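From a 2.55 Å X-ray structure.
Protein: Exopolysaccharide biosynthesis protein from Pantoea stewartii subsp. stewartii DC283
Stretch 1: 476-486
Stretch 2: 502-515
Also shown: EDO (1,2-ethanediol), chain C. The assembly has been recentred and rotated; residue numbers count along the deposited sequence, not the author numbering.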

# COMPACT_ATOMS: atom_id res chain seq x y z
N TRP B 476 21.14 -14.01 -8.06
CA TRP B 476 21.54 -15.40 -8.41
C TRP B 476 20.61 -16.39 -7.71
O TRP B 476 20.42 -16.26 -6.48
CB TRP B 476 23.01 -15.67 -8.03
CG TRP B 476 24.01 -14.81 -8.73
CD1 TRP B 476 23.88 -14.19 -9.94
CD2 TRP B 476 25.33 -14.49 -8.26
NE1 TRP B 476 25.02 -13.50 -10.25
CE2 TRP B 476 25.93 -13.66 -9.24
CE3 TRP B 476 26.07 -14.81 -7.12
CZ2 TRP B 476 27.22 -13.15 -9.10
CZ3 TRP B 476 27.35 -14.31 -6.98
CH2 TRP B 476 27.91 -13.49 -7.96
N HIS B 477 20.03 -17.34 -8.47
CA HIS B 477 19.11 -18.40 -7.98
C HIS B 477 17.87 -17.78 -7.31
O HIS B 477 17.19 -18.51 -6.57
CB HIS B 477 19.83 -19.34 -7.00
CG HIS B 477 21.04 -20.00 -7.56
ND1 HIS B 477 20.97 -20.99 -8.52
CD2 HIS B 477 22.36 -19.83 -7.29
CE1 HIS B 477 22.19 -21.39 -8.83
NE2 HIS B 477 23.06 -20.70 -8.08
N SER B 478 17.59 -16.50 -7.56
CA SER B 478 16.50 -15.74 -6.88
C SER B 478 15.18 -15.95 -7.63
O SER B 478 15.16 -15.79 -8.86
CB SER B 478 16.85 -14.28 -6.76
OG SER B 478 16.08 -13.68 -5.73
N ARG B 479 14.12 -16.30 -6.89
CA ARG B 479 12.77 -16.61 -7.44
C ARG B 479 11.99 -15.29 -7.59
O ARG B 479 11.31 -14.90 -6.62
CB ARG B 479 12.05 -17.60 -6.53
CG ARG B 479 12.81 -18.91 -6.30
CD ARG B 479 12.15 -19.77 -5.24
NE ARG B 479 12.38 -19.29 -3.89
CZ ARG B 479 11.73 -19.72 -2.81
NH1 ARG B 479 10.79 -20.65 -2.91
NH2 ARG B 479 12.02 -19.21 -1.62
N LEU B 480 12.11 -14.64 -8.75
CA LEU B 480 11.55 -13.28 -9.00
C LEU B 480 10.16 -13.40 -9.65
O LEU B 480 9.95 -14.34 -10.45
CB LEU B 480 12.51 -12.49 -9.90
CG LEU B 480 13.96 -12.43 -9.42
CD1 LEU B 480 14.76 -11.44 -10.26
CD2 LEU B 480 14.04 -12.04 -7.94
N ASN B 481 9.27 -12.47 -9.31
CA ASN B 481 7.89 -12.34 -9.86
C ASN B 481 7.64 -10.84 -10.09
O ASN B 481 7.18 -10.16 -9.15
CB ASN B 481 6.87 -13.00 -8.92
CG ASN B 481 5.54 -13.28 -9.58
OD1 ASN B 481 5.18 -12.66 -10.58
ND2 ASN B 481 4.79 -14.22 -9.02
N THR B 482 7.95 -10.34 -11.29
CA THR B 482 8.21 -8.90 -11.54
C THR B 482 7.20 -8.30 -12.53
O THR B 482 6.70 -9.05 -13.40
CB THR B 482 9.65 -8.68 -12.03
OG1 THR B 482 9.72 -8.99 -13.42
CG2 THR B 482 10.66 -9.51 -11.28
N ARG B 483 6.92 -7.00 -12.39
CA ARG B 483 6.15 -6.18 -13.36
C ARG B 483 6.81 -4.80 -13.49
O ARG B 483 7.21 -4.23 -12.46
CB ARG B 483 4.70 -6.01 -12.92
CG ARG B 483 3.88 -7.29 -12.93
CD ARG B 483 2.41 -7.01 -12.69
NE ARG B 483 2.19 -6.36 -11.40
CZ ARG B 483 1.04 -5.81 -11.01
NH1 ARG B 483 -0.01 -5.81 -11.81
NH2 ARG B 483 0.96 -5.24 -9.82
N GLN B 484 6.89 -4.29 -14.73
CA GLN B 484 7.28 -2.89 -15.06
C GLN B 484 8.65 -2.57 -14.44
O GLN B 484 8.77 -1.53 -13.77
CB GLN B 484 6.20 -1.92 -14.59
CG GLN B 484 6.18 -0.61 -15.36
CD GLN B 484 5.10 0.33 -14.88
OE1 GLN B 484 4.06 0.48 -15.51
NE2 GLN B 484 5.34 0.97 -13.74
N THR B 485 9.65 -3.44 -14.68
CA THR B 485 11.07 -3.19 -14.32
C THR B 485 11.65 -2.21 -15.34
O THR B 485 11.60 -2.52 -16.55
CB THR B 485 11.88 -4.49 -14.26
OG1 THR B 485 11.21 -5.39 -13.37
CG2 THR B 485 13.30 -4.28 -13.79
N ASN B 486 12.16 -1.07 -14.87
CA ASN B 486 12.70 0.03 -15.71
C ASN B 486 14.23 0.07 -15.57
O ASN B 486 14.71 0.55 -14.53
CB ASN B 486 12.07 1.38 -15.32
CG ASN B 486 12.67 2.55 -16.07
OD1 ASN B 486 12.89 3.61 -15.50
ND2 ASN B 486 12.93 2.36 -17.36
N TRP B 502 20.88 -21.95 -2.61
CA TRP B 502 20.43 -22.21 -1.22
C TRP B 502 19.39 -23.33 -1.22
O TRP B 502 19.60 -24.32 -0.49
CB TRP B 502 19.89 -20.93 -0.57
CG TRP B 502 19.29 -21.17 0.78
CD1 TRP B 502 19.85 -21.87 1.81
CD2 TRP B 502 18.01 -20.71 1.25
NE1 TRP B 502 19.01 -21.88 2.89
CE2 TRP B 502 17.87 -21.18 2.58
CE3 TRP B 502 16.98 -19.95 0.69
CZ2 TRP B 502 16.74 -20.92 3.34
CZ3 TRP B 502 15.85 -19.69 1.45
CH2 TRP B 502 15.74 -20.17 2.76
N LEU B 503 18.31 -23.17 -1.99
CA LEU B 503 17.18 -24.13 -2.08
C LEU B 503 17.45 -25.15 -3.19
O LEU B 503 18.49 -25.02 -3.88
CB LEU B 503 15.88 -23.36 -2.35
CG LEU B 503 15.52 -22.30 -1.30
CD1 LEU B 503 14.25 -21.57 -1.70
CD2 LEU B 503 15.36 -22.93 0.08
N SER B 504 16.55 -26.13 -3.36
CA SER B 504 16.66 -27.23 -4.35
C SER B 504 16.46 -26.68 -5.77
O SER B 504 15.85 -25.60 -5.90
CB SER B 504 15.69 -28.35 -4.06
OG SER B 504 14.39 -28.02 -4.51
N ALA B 505 16.95 -27.41 -6.77
CA ALA B 505 16.82 -27.08 -8.21
C ALA B 505 15.34 -26.94 -8.59
O ALA B 505 15.04 -26.14 -9.50
CB ALA B 505 17.50 -28.14 -9.04
N TRP B 506 14.46 -27.69 -7.92
CA TRP B 506 13.01 -27.76 -8.21
C TRP B 506 12.31 -26.45 -7.84
O TRP B 506 11.24 -26.17 -8.42
CB TRP B 506 12.38 -28.95 -7.48
CG TRP B 506 12.86 -30.28 -7.99
CD1 TRP B 506 12.61 -30.82 -9.21
CD2 TRP B 506 13.68 -31.22 -7.29
NE1 TRP B 506 13.22 -32.04 -9.32
CE2 TRP B 506 13.89 -32.31 -8.16
CE3 TRP B 506 14.27 -31.26 -6.02
CZ2 TRP B 506 14.65 -33.42 -7.80
CZ3 TRP B 506 15.02 -32.35 -5.66
CH2 TRP B 506 15.21 -33.42 -6.54
N GLU B 507 12.88 -25.67 -6.91
CA GLU B 507 12.29 -24.39 -6.43
C GLU B 507 12.67 -23.24 -7.37
O GLU B 507 12.06 -22.16 -7.24
CB GLU B 507 12.76 -24.09 -5.00
CG GLU B 507 12.41 -25.17 -4.00
CD GLU B 507 10.93 -25.45 -3.81
OE1 GLU B 507 10.60 -26.36 -3.02
OE2 GLU B 507 10.10 -24.77 -4.45
N MET B 508 13.61 -23.46 -8.29
CA MET B 508 14.23 -22.39 -9.12
C MET B 508 13.26 -21.92 -10.21
O MET B 508 12.34 -22.69 -10.56
CB MET B 508 15.53 -22.87 -9.77
CG MET B 508 16.63 -23.16 -8.77
SD MET B 508 17.09 -21.70 -7.81
CE MET B 508 16.12 -21.93 -6.32
N GLY B 509 13.48 -20.71 -10.71
CA GLY B 509 12.70 -20.07 -11.79
C GLY B 509 12.26 -18.67 -11.42
O GLY B 509 12.05 -18.41 -10.22
N SER B 510 12.14 -17.78 -12.41
CA SER B 510 11.56 -16.43 -12.31
C SER B 510 10.51 -16.24 -13.41
O SER B 510 10.66 -16.86 -14.48
CB SER B 510 12.62 -15.36 -12.39
OG SER B 510 13.44 -15.37 -11.23
N THR B 511 9.49 -15.41 -13.15
CA THR B 511 8.48 -14.96 -14.14
C THR B 511 8.54 -13.43 -14.22
O THR B 511 8.44 -12.78 -13.17
CB THR B 511 7.09 -15.49 -13.80
OG1 THR B 511 7.13 -16.91 -13.92
CG2 THR B 511 6.00 -14.94 -14.70
N ARG B 512 8.71 -12.90 -15.43
CA ARG B 512 8.75 -11.45 -15.72
C ARG B 512 7.55 -11.10 -16.60
O ARG B 512 7.55 -11.52 -17.78
CB ARG B 512 10.09 -11.07 -16.37
CG ARG B 512 11.30 -11.31 -15.49
CD ARG B 512 12.60 -10.95 -16.18
NE ARG B 512 12.90 -11.83 -17.30
CZ ARG B 512 13.82 -11.59 -18.24
NH1 ARG B 512 14.55 -10.49 -18.21
NH2 ARG B 512 14.00 -12.47 -19.22
N VAL B 513 6.56 -10.41 -16.04
CA VAL B 513 5.36 -9.91 -16.76
C VAL B 513 5.60 -8.44 -17.10
O VAL B 513 5.61 -7.61 -16.17
CB VAL B 513 4.08 -10.11 -15.93
CG1 VAL B 513 2.85 -9.57 -16.64
CG2 VAL B 513 3.88 -11.57 -15.55
N GLU B 514 5.80 -8.14 -18.39
CA GLU B 514 6.00 -6.76 -18.92
C GLU B 514 4.86 -6.44 -19.89
O GLU B 514 4.21 -7.38 -20.38
CB GLU B 514 7.36 -6.63 -19.59
CG GLU B 514 8.53 -6.71 -18.63
CD GLU B 514 8.69 -5.50 -17.72
OE1 GLU B 514 8.07 -4.45 -18.00
OE2 GLU B 514 9.45 -5.61 -16.73
N SER B 515 4.65 -5.15 -20.15
CA SER B 515 3.67 -4.61 -21.13
C SER B 515 3.98 -5.16 -22.53
O SER B 515 3.02 -5.44 -23.27
CB SER B 515 3.69 -3.10 -21.11
OG SER B 515 5.01 -2.61 -21.35
C1 EDO C . 11.14 -0.86 -19.82
O1 EDO C . 11.27 0.37 -19.13
C2 EDO C . 12.35 -1.24 -20.59
O2 EDO C . 13.51 -1.38 -19.78
O HOH W 1 9.77 -21.98 -5.67
O HOH W 2 8.49 -7.69 -15.39

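At both ends of this short parallel pairing, a side chain takes over where the backbone ladder stops. Leu480 N donates to Ser510 OG (2.9 Å), and Thr485 N donates to Glu514 OE2 (3.0 Å), so two amide groups of the first stretch are satisfied by side-chain oxygens of the second. The example illustrates a general point: hydrogen bonding between parallel strands need not stop where the backbone ladder does, because a polar side chain of suitable reach can continue it.

Between these ends the ladder is regular. The strands run nearly parallel, 3° apart in direction, and the bonds alternate across the gap: Thr511 N to Leu480 O (2.9 Å), Thr482 N to Thr511 O (3.1 Å), and Val513 N to Thr482 O (3.0 Å). Thr482 thus uses both its amide and its carbonyl, bracketing Arg512 as a parallel bridge does. CA-H...O contacts supplement the ladder, among them Asn481 CA to Thr511 O at 3.4 Å and Arg483 CA to Val513 O at 3.2 Å.

The reach of each end group follows from its conformation. Ser510 points its CB toward the first stretch, and its m rotamer sets the hydroxyl within reach of the Leu480 amide. Glu514 leaves its backbone sideways, and its m, m chain brings the carboxylate to Thr485. Water 2 ties this end together, donating to Glu514 OE2 (2.7 Å) and lying 2.7 Å from Thr482 OG1.

Side chains alternate between the faces of the sheet. Asn481, Arg483, Thr511 and Val513 share one, where Val513 CB packs 4.1 Å from Arg483 CG; the Arg483 guanidinium is hydrogen-bonded elsewhere in the structure. Thr482 and Arg512 occupy the other, with Thr482 OG1 3.5 Å from Arg512 CG, while the end of the Arg512 chain leads away.

Before the ladder, packing is joined by a water bridge. Arg479 has the largest covered area of any residue here: Leu503 CD1 lies over one face of its guanidinium, 3.2 Å from Arg479 NH2, a flat surface well suited to a methyl group. Arg479 NH1 stands 4.5 Å from Glu507 OE2, beyond a salt bridge, but water 1 spans the gap, accepting from Arg479 NH1 (3.2 Å) and donating to Glu507 OE2 (3.1 Å). Met508 turns its sulfur to the edge of the His477 ring. Gly509 follows, with backbone angles that would jam a CB against the preceding carbonyl. In all, 743 Å² is buried, both sides summed.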